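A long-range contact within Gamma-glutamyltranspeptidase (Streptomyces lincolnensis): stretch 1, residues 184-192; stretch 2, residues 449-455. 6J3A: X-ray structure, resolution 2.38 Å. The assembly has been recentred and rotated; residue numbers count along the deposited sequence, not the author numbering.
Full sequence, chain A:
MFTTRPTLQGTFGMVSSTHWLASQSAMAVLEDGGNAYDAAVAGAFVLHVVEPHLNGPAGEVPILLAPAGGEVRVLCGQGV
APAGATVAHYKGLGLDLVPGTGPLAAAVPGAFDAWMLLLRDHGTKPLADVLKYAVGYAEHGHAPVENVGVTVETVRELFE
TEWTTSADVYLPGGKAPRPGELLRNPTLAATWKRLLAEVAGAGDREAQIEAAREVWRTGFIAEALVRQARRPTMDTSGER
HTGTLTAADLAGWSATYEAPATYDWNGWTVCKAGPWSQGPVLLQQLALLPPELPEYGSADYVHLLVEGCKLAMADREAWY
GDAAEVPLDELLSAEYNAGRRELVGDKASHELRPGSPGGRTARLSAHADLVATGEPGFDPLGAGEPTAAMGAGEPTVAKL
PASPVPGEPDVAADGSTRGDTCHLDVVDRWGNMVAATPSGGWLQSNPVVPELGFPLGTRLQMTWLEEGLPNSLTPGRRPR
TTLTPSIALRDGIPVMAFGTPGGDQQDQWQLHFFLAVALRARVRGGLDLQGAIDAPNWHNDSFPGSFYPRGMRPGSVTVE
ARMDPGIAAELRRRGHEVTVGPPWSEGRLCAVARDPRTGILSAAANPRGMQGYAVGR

Stretch 1, residues 184-192: RNPTLAATW
Stretch 2 (449-455) VPELGFP

A helix beginning at Pro-186 and running on past Trp-192 sets its first turn and a half against a tight loop, Pro-450 to Gly-453, that leads into Phe-454. The nearest CA pair, Leu-188 CA and Gly-453 CA at 4.6 Å, sets the register.

Asn-185, the N-cap, works in both directions. With chi1 t (-172°) and chi2 -24°, Asn-185 OD1 accepts from Leu-188 N at 3.0 Å, capping the helix, while Asn-185 ND2 donates to Gly-453 O at 3.1 Å, nearly straight at 172°. One side-chain amide thus caps the start of the helix and ties the loop to it.

Gly-453 sits at phi/psi 102/-1, where a CB would jam against the preceding carbonyl; it would also point toward the helix and lie 2.7 Å from Leu-188 N, a clash. The loop is held by Val-449 O, which accepts from Leu-452 N at 2.9 Å and from Gly-453 N at 3.0 Å.

The carbonyl of Leu-452 faces the helix although its side chain (m, t) starts away from it. Leu-188 CA approaches Leu-452 O at 3.4 Å in a CA-H...O contact. Thr-191, chi1 m (-57°), places OG1 2.8 Å from Leu-452 O and 2.9 Å from Thr-187 O, one turn back; which oxygen takes the proton is open. Thr-187, also m (-52°), points toward the loop and rests its methyl on the backbone, CG2 lying 3.6 Å from Pro-450 O and 3.6 Å from Leu-452 C.

Apolar packing completes the contact. Leu-188 (t, p) leaves sideways and brings CD1 to 3.7 Å from Phe-454 CD2, obliquely to the ring. Phe-454, chi1 p (54°) and chi2 86°, also starts sideways, but its ring end swings nearer the helix, with Thr-191 CG2 at the ring edge, 4.4 Å from Phe-454 CE2. Ala-189 points away.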

# COMPACT_ATOMS: atom_id res chain seq x y z
N ARG A 184 -15.44 16.07 -9.92
CA ARG A 184 -16.26 15.38 -10.92
C ARG A 184 -15.99 15.81 -12.35
O ARG A 184 -15.49 16.91 -12.60
CB ARG A 184 -17.74 15.62 -10.64
CG ARG A 184 -18.30 14.79 -9.51
CD ARG A 184 -19.74 15.19 -9.25
NE ARG A 184 -20.19 14.68 -7.96
CZ ARG A 184 -19.99 15.28 -6.79
NH1 ARG A 184 -19.34 16.45 -6.71
NH2 ARG A 184 -20.43 14.70 -5.68
N ASN A 185 -16.32 14.92 -13.27
CA ASN A 185 -16.39 15.22 -14.68
C ASN A 185 -17.64 14.51 -15.23
O ASN A 185 -17.54 13.44 -15.82
CB ASN A 185 -15.11 14.79 -15.40
CG ASN A 185 -15.05 15.26 -16.85
OD1 ASN A 185 -16.07 15.52 -17.49
ND2 ASN A 185 -13.84 15.35 -17.38
N PRO A 186 -18.83 15.11 -15.03
CA PRO A 186 -20.08 14.48 -15.49
C PRO A 186 -20.19 14.29 -17.00
O PRO A 186 -20.87 13.38 -17.45
CB PRO A 186 -21.19 15.42 -14.98
CG PRO A 186 -20.51 16.70 -14.61
CD PRO A 186 -19.07 16.39 -14.33
N THR A 187 -19.52 15.15 -17.77
CA THR A 187 -19.51 15.02 -19.23
C THR A 187 -18.76 13.75 -19.67
O THR A 187 -19.26 12.97 -20.48
CB THR A 187 -18.92 16.27 -19.91
OG1 THR A 187 -19.59 17.44 -19.43
CG2 THR A 187 -19.11 16.19 -21.41
N LEU A 188 -17.55 13.55 -19.15
CA LEU A 188 -16.77 12.35 -19.45
C LEU A 188 -17.57 11.11 -19.08
O LEU A 188 -17.63 10.13 -19.83
CB LEU A 188 -15.43 12.37 -18.72
CG LEU A 188 -14.61 11.08 -18.72
CD1 LEU A 188 -14.17 10.68 -20.11
CD2 LEU A 188 -13.39 11.23 -17.83
N ALA A 189 -18.21 11.17 -17.92
CA ALA A 189 -19.08 10.10 -17.47
C ALA A 189 -20.20 9.84 -18.47
O ALA A 189 -20.43 8.70 -18.85
CB ALA A 189 -19.66 10.42 -16.11
N ALA A 190 -20.87 10.91 -18.91
CA ALA A 190 -21.93 10.82 -19.94
C ALA A 190 -21.46 10.20 -21.27
O ALA A 190 -22.20 9.44 -21.94
CB ALA A 190 -22.53 12.20 -20.20
N THR A 191 -20.21 10.52 -21.62
CA THR A 191 -19.58 10.05 -22.85
C THR A 191 -19.40 8.53 -22.90
O THR A 191 -19.69 7.91 -23.93
CB THR A 191 -18.22 10.75 -23.07
OG1 THR A 191 -18.41 12.17 -23.09
CG2 THR A 191 -17.55 10.32 -24.39
N TRP A 192 -18.91 7.94 -21.81
CA TRP A 192 -18.79 6.47 -21.74
C TRP A 192 -20.16 5.81 -21.64
O TRP A 192 -20.37 4.73 -22.20
CB TRP A 192 -17.89 6.00 -20.57
CG TRP A 192 -16.46 6.48 -20.58
CD1 TRP A 192 -15.72 6.82 -19.48
CD2 TRP A 192 -15.60 6.68 -21.71
NE1 TRP A 192 -14.46 7.21 -19.86
CE2 TRP A 192 -14.36 7.14 -21.22
CE3 TRP A 192 -15.76 6.53 -23.09
CZ2 TRP A 192 -13.30 7.44 -22.05
CZ3 TRP A 192 -14.70 6.82 -23.92
CH2 TRP A 192 -13.48 7.27 -23.40
N VAL A 449 -12.67 19.15 -25.47
CA VAL A 449 -13.70 18.89 -26.48
C VAL A 449 -15.05 18.90 -25.75
O VAL A 449 -15.38 17.94 -25.05
CB VAL A 449 -13.48 17.54 -27.20
CG1 VAL A 449 -14.51 17.34 -28.30
CG2 VAL A 449 -12.05 17.42 -27.76
N PRO A 450 -15.84 19.98 -25.93
CA PRO A 450 -16.94 20.25 -24.99
C PRO A 450 -17.95 19.11 -24.85
O PRO A 450 -18.36 18.81 -23.73
CB PRO A 450 -17.60 21.53 -25.55
CG PRO A 450 -17.14 21.66 -26.95
CD PRO A 450 -15.86 20.89 -27.09
N GLU A 451 -18.30 18.44 -25.95
CA GLU A 451 -19.30 17.36 -25.89
C GLU A 451 -18.75 16.01 -25.39
O GLU A 451 -19.52 15.06 -25.18
CB GLU A 451 -20.09 17.18 -27.21
CG GLU A 451 -19.29 17.09 -28.51
CD GLU A 451 -19.04 18.45 -29.16
OE1 GLU A 451 -18.05 19.11 -28.77
OE2 GLU A 451 -19.82 18.85 -30.05
N LEU A 452 -17.43 15.95 -25.17
CA LEU A 452 -16.77 14.74 -24.65
C LEU A 452 -16.25 14.83 -23.21
O LEU A 452 -16.31 13.85 -22.46
CB LEU A 452 -15.64 14.33 -25.57
CG LEU A 452 -16.04 14.05 -27.02
CD1 LEU A 452 -14.80 13.58 -27.76
CD2 LEU A 452 -17.19 13.04 -27.17
N GLY A 453 -15.71 15.99 -22.84
CA GLY A 453 -15.23 16.21 -21.49
C GLY A 453 -13.73 16.13 -21.35
O GLY A 453 -13.22 16.31 -20.25
N PHE A 454 -13.02 15.85 -22.44
CA PHE A 454 -11.55 15.74 -22.40
C PHE A 454 -10.94 16.34 -23.67
O PHE A 454 -11.63 16.43 -24.69
CB PHE A 454 -11.10 14.28 -22.23
CG PHE A 454 -11.68 13.35 -23.25
CD1 PHE A 454 -11.06 13.17 -24.49
CD2 PHE A 454 -12.86 12.66 -22.99
CE1 PHE A 454 -11.61 12.31 -25.43
CE2 PHE A 454 -13.40 11.80 -23.93
CZ PHE A 454 -12.78 11.63 -25.15
N PRO A 455 -9.65 16.72 -23.63
CA PRO A 455 -8.96 17.29 -24.78
C PRO A 455 -8.18 16.30 -25.64
O PRO A 455 -7.98 15.15 -25.27
CB PRO A 455 -7.97 18.26 -24.12
CG PRO A 455 -7.62 17.61 -22.82
CD PRO A 455 -8.76 16.70 -22.44